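Local atomic coordinates of arginyl-trna synthetase (PDB entry 1IQ0), a protein that probably attaches L-arginine to its cognate tRNA(Arg) at the expense of ATP, as a monomeric class I aminoacyl-tRNA synthetase. Residues 502-516 against 528-542. Numbering follows the deposited sequence.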
# COMPACT_ATOMS: atom_id res chain seq x y z
N GLU A 502 -19.42 15.33 21.67
CA GLU A 502 -19.46 15.65 20.24
C GLU A 502 -18.12 16.26 19.83
O GLU A 502 -17.56 15.92 18.79
CB GLU A 502 -20.58 16.65 19.93
CG GLU A 502 -21.97 16.05 19.81
CD GLU A 502 -22.45 15.45 21.11
OE1 GLU A 502 -22.72 14.23 21.12
OE2 GLU A 502 -22.56 16.20 22.12
N ARG A 503 -17.61 17.17 20.66
CA ARG A 503 -16.35 17.85 20.38
C ARG A 503 -15.18 16.88 20.27
O ARG A 503 -14.43 16.92 19.29
CB ARG A 503 -16.06 18.89 21.47
CG ARG A 503 -14.80 19.71 21.20
CD ARG A 503 -14.47 20.64 22.35
NE ARG A 503 -13.10 21.16 22.25
CZ ARG A 503 -12.71 22.07 21.36
NH1 ARG A 503 -13.58 22.57 20.50
NH2 ARG A 503 -11.45 22.47 21.33
N ALA A 504 -15.03 16.02 21.26
CA ALA A 504 -13.95 15.04 21.28
C ALA A 504 -13.99 14.14 20.04
O ALA A 504 -12.96 13.87 19.43
CB ALA A 504 -14.02 14.19 22.55
N LEU A 505 -15.17 13.66 19.68
CA LEU A 505 -15.30 12.79 18.51
C LEU A 505 -15.02 13.56 17.21
O LEU A 505 -14.33 13.06 16.33
CB LEU A 505 -16.70 12.18 18.44
CG LEU A 505 -16.98 11.31 17.21
CD1 LEU A 505 -15.94 10.18 17.12
CD2 LEU A 505 -18.38 10.72 17.32
N ALA A 506 -15.57 14.76 17.10
CA ALA A 506 -15.36 15.58 15.92
C ALA A 506 -13.86 15.81 15.70
O ALA A 506 -13.37 15.75 14.57
CB ALA A 506 -16.08 16.91 16.08
N LEU A 507 -13.13 16.05 16.79
CA LEU A 507 -11.70 16.29 16.72
C LEU A 507 -10.95 15.08 16.15
O LEU A 507 -10.01 15.24 15.35
CB LEU A 507 -11.16 16.65 18.10
CG LEU A 507 -9.73 17.15 18.25
CD1 LEU A 507 -9.44 18.29 17.27
CD2 LEU A 507 -9.54 17.63 19.69
N ASP A 508 -11.34 13.87 16.54
CA ASP A 508 -10.67 12.69 15.99
C ASP A 508 -10.94 12.61 14.49
O ASP A 508 -10.10 12.15 13.72
CB ASP A 508 -11.14 11.41 16.67
CG ASP A 508 -10.62 11.31 18.09
OD1 ASP A 508 -9.49 11.80 18.33
OD2 ASP A 508 -11.32 10.73 18.94
N LEU A 509 -12.11 13.09 14.08
CA LEU A 509 -12.47 13.09 12.67
C LEU A 509 -11.60 14.07 11.86
O LEU A 509 -11.38 13.87 10.67
CB LEU A 509 -13.94 13.45 12.50
CG LEU A 509 -14.92 12.30 12.76
CD1 LEU A 509 -16.34 12.83 12.89
CD2 LEU A 509 -14.82 11.29 11.62
N LEU A 510 -11.10 15.11 12.52
CA LEU A 510 -10.27 16.10 11.85
C LEU A 510 -8.87 15.58 11.52
O LEU A 510 -8.13 16.23 10.79
CB LEU A 510 -10.14 17.38 12.69
CG LEU A 510 -11.38 18.21 13.03
CD1 LEU A 510 -10.93 19.59 13.46
CD2 LEU A 510 -12.29 18.33 11.84
N ASP A 511 -8.53 14.41 12.05
CA ASP A 511 -7.22 13.82 11.80
C ASP A 511 -7.18 12.84 10.64
O ASP A 511 -6.11 12.34 10.28
CB ASP A 511 -6.72 13.10 13.06
CG ASP A 511 -6.50 14.04 14.21
OD1 ASP A 511 -6.08 15.19 13.96
OD2 ASP A 511 -6.72 13.63 15.36
N PHE A 512 -8.33 12.57 10.04
CA PHE A 512 -8.41 11.63 8.93
C PHE A 512 -7.57 11.98 7.70
O PHE A 512 -6.82 11.15 7.19
CB PHE A 512 -9.86 11.47 8.49
CG PHE A 512 -10.03 10.66 7.24
CD1 PHE A 512 -9.67 9.31 7.22
CD2 PHE A 512 -10.51 11.25 6.07
CE1 PHE A 512 -9.81 8.56 6.06
CE2 PHE A 512 -10.65 10.50 4.90
CZ PHE A 512 -10.30 9.16 4.90
N GLU A 513 -7.71 13.21 7.21
CA GLU A 513 -6.97 13.62 6.03
C GLU A 513 -5.46 13.59 6.25
O GLU A 513 -4.71 13.25 5.34
CB GLU A 513 -7.46 15.01 5.57
CG GLU A 513 -8.94 15.02 5.18
CD GLU A 513 -9.37 16.26 4.39
OE1 GLU A 513 -9.07 17.39 4.84
OE2 GLU A 513 -10.01 16.09 3.33
N GLU A 514 -5.02 13.93 7.45
CA GLU A 514 -3.59 13.91 7.73
C GLU A 514 -3.07 12.48 7.73
O GLU A 514 -1.95 12.22 7.28
CB GLU A 514 -3.30 14.55 9.09
CG GLU A 514 -1.81 14.69 9.41
CD GLU A 514 -1.06 15.49 8.35
OE1 GLU A 514 -1.56 16.56 7.94
OE2 GLU A 514 0.05 15.06 7.94
N ALA A 515 -3.87 11.55 8.23
CA ALA A 515 -3.47 10.15 8.26
C ALA A 515 -3.34 9.66 6.82
O ALA A 515 -2.41 8.91 6.49
CB ALA A 515 -4.51 9.30 9.01
N VAL A 516 -4.25 10.08 5.96
CA VAL A 516 -4.20 9.68 4.56
C VAL A 516 -2.99 10.26 3.81
O VAL A 516 -2.29 9.55 3.09
CB VAL A 516 -5.48 10.09 3.81
CG1 VAL A 516 -5.32 9.77 2.33
CG2 VAL A 516 -6.67 9.35 4.38
N LEU A 528 -2.62 4.75 8.19
CA LEU A 528 -4.04 4.92 7.96
C LEU A 528 -4.77 3.84 8.75
O LEU A 528 -5.80 4.10 9.37
CB LEU A 528 -4.38 4.76 6.48
CG LEU A 528 -5.64 5.45 5.93
CD1 LEU A 528 -6.26 4.56 4.87
CD2 LEU A 528 -6.65 5.75 7.03
N ALA A 529 -4.23 2.63 8.71
CA ALA A 529 -4.81 1.51 9.41
C ALA A 529 -4.93 1.84 10.89
O ALA A 529 -5.97 1.63 11.50
CB ALA A 529 -3.95 0.26 9.21
N GLN A 530 -3.85 2.36 11.46
CA GLN A 530 -3.83 2.72 12.87
C GLN A 530 -4.84 3.83 13.16
O GLN A 530 -5.52 3.81 14.18
CB GLN A 530 -2.42 3.14 13.29
CG GLN A 530 -2.28 3.45 14.78
CD GLN A 530 -2.73 2.30 15.66
OE1 GLN A 530 -2.27 1.17 15.52
NE2 GLN A 530 -3.66 2.59 16.58
N TYR A 531 -4.94 4.81 12.26
CA TYR A 531 -5.91 5.88 12.46
C TYR A 531 -7.33 5.32 12.53
O TYR A 531 -8.15 5.77 13.33
CB TYR A 531 -5.87 6.90 11.32
CG TYR A 531 -7.04 7.86 11.37
CD1 TYR A 531 -7.10 8.87 12.34
CD2 TYR A 531 -8.13 7.72 10.51
CE1 TYR A 531 -8.21 9.71 12.46
CE2 TYR A 531 -9.26 8.56 10.62
CZ TYR A 531 -9.29 9.55 11.60
OH TYR A 531 -10.39 10.38 11.72
N LEU A 532 -7.62 4.34 11.68
CA LEU A 532 -8.95 3.74 11.65
C LEU A 532 -9.27 3.00 12.94
O LEU A 532 -10.41 3.00 13.39
CB LEU A 532 -9.09 2.82 10.44
CG LEU A 532 -9.05 3.52 9.08
CD1 LEU A 532 -9.26 2.49 7.97
CD2 LEU A 532 -10.14 4.59 9.00
N LEU A 533 -8.26 2.37 13.54
CA LEU A 533 -8.46 1.67 14.80
C LEU A 533 -8.81 2.71 15.86
O LEU A 533 -9.75 2.53 16.63
CB LEU A 533 -7.19 0.92 15.21
CG LEU A 533 -6.94 -0.43 14.52
CD1 LEU A 533 -5.62 -1.02 14.99
CD2 LEU A 533 -8.08 -1.37 14.85
N ASP A 534 -8.04 3.80 15.88
CA ASP A 534 -8.27 4.87 16.84
C ASP A 534 -9.65 5.51 16.67
O ASP A 534 -10.33 5.81 17.65
CB ASP A 534 -7.19 5.95 16.72
CG ASP A 534 -5.80 5.43 17.07
OD1 ASP A 534 -5.70 4.45 17.83
OD2 ASP A 534 -4.81 6.02 16.60
N LEU A 535 -10.06 5.74 15.43
CA LEU A 535 -11.35 6.37 15.18
C LEU A 535 -12.48 5.43 15.59
O LEU A 535 -13.48 5.86 16.17
CB LEU A 535 -11.50 6.75 13.71
CG LEU A 535 -12.79 7.52 13.40
CD1 LEU A 535 -12.84 8.83 14.22
CD2 LEU A 535 -12.85 7.82 11.91
N ALA A 536 -12.32 4.14 15.28
CA ALA A 536 -13.34 3.17 15.64
C ALA A 536 -13.43 3.07 17.16
O ALA A 536 -14.52 2.89 17.71
CB ALA A 536 -13.00 1.81 15.03
N ALA A 537 -12.30 3.20 17.84
CA ALA A 537 -12.27 3.14 19.30
C ALA A 537 -12.98 4.37 19.87
O ALA A 537 -13.69 4.29 20.87
CB ALA A 537 -10.82 3.10 19.81
N SER A 538 -12.75 5.52 19.23
CA SER A 538 -13.36 6.78 19.64
C SER A 538 -14.88 6.70 19.44
O SER A 538 -15.66 7.16 20.27
CB SER A 538 -12.78 7.93 18.83
OG SER A 538 -13.38 9.17 19.17
N TRP A 539 -15.29 6.13 18.31
CA TRP A 539 -16.71 5.98 18.03
C TRP A 539 -17.37 5.06 19.06
O TRP A 539 -18.45 5.35 19.56
CB TRP A 539 -16.91 5.42 16.62
CG TRP A 539 -18.25 4.79 16.41
CD1 TRP A 539 -18.51 3.46 16.25
CD2 TRP A 539 -19.52 5.46 16.38
NE1 TRP A 539 -19.87 3.25 16.12
CE2 TRP A 539 -20.51 4.46 16.20
CE3 TRP A 539 -19.91 6.79 16.49
CZ2 TRP A 539 -21.88 4.77 16.13
CZ3 TRP A 539 -21.28 7.10 16.42
CH2 TRP A 539 -22.24 6.08 16.24
N ASN A 540 -16.72 3.95 19.38
CA ASN A 540 -17.27 3.02 20.36
C ASN A 540 -17.41 3.62 21.76
O ASN A 540 -18.43 3.42 22.42
CB ASN A 540 -16.44 1.74 20.40
CG ASN A 540 -16.74 0.82 19.23
OD1 ASN A 540 -17.89 0.67 18.83
ND2 ASN A 540 -15.71 0.19 18.69
N ALA A 541 -16.39 4.34 22.22
CA ALA A 541 -16.43 4.96 23.54
C ALA A 541 -17.56 5.99 23.54
O ALA A 541 -18.29 6.15 24.52
CB ALA A 541 -15.10 5.64 23.85
N TYR A 542 -17.69 6.70 22.42
CA TYR A 542 -18.72 7.72 22.26
C TYR A 542 -20.10 7.05 22.33
O TYR A 542 -20.97 7.48 23.09
CB TYR A 542 -18.54 8.41 20.91
CG TYR A 542 -19.60 9.42 20.56
CD1 TYR A 542 -19.63 10.69 21.17
CD2 TYR A 542 -20.57 9.13 19.59
CE1 TYR A 542 -20.58 11.63 20.81
CE2 TYR A 542 -21.52 10.07 19.22
CZ TYR A 542 -21.52 11.33 19.84
OH TYR A 542 -22.45 12.27 19.46
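Tyr531 reaches from helix 528-542 into the break between helices 502-509 and 512-516, which run antiparallel to it. Its CG lies anti to the backbone N (chi1 169°), which sends the ring across to the type I turn from Leu509 to Phe512. Just before this turn, Tyr531 OH donates to Asp508 O at 2.7 Å, tilted 34° from the carbonyl plane. Asp511 N reaches the same oxygen from the opposite face. Phe512 CA sits over one ring face, 3.9 Å from the Tyr531 centroid, in a CH-pi contact. Ala515 CB packs against Tyr531 CB at 3.6 Å. A leucine in place of Tyr531 would probably cost Asp508 O its bond from the hydroxyl, leaving the one from Asp511 N, and open a gap beside Phe512.

The packing is also tight at the other end. Leu505 CD2 lies over the Tyr542 ring, 3.6 Å from its centroid, while Tyr542 OH donates to Glu502 OE1 at 2.6 Å. Arg566 forms a salt bridge to that oxygen, and Thr499 hydrogen-bonds the other. Helix 562-583 lies against Leu509, Trp539 and Tyr542, on the buried side.

Toward solvent, beside exposed Asp534 and Ala537, the contact thins to a polar pair. Ser538 OG donates to the anti lone pair of Asp508 OD2 at 2.6 Å, and Arg27 holds the other carboxylate oxygen.

Both segments belong to the DALR anticodon-binding domain. Three hydroxyl donors thus fasten an otherwise apolar helix interface, and the two carboxylates among their acceptors are probably kept ionised by neighbouring arginines.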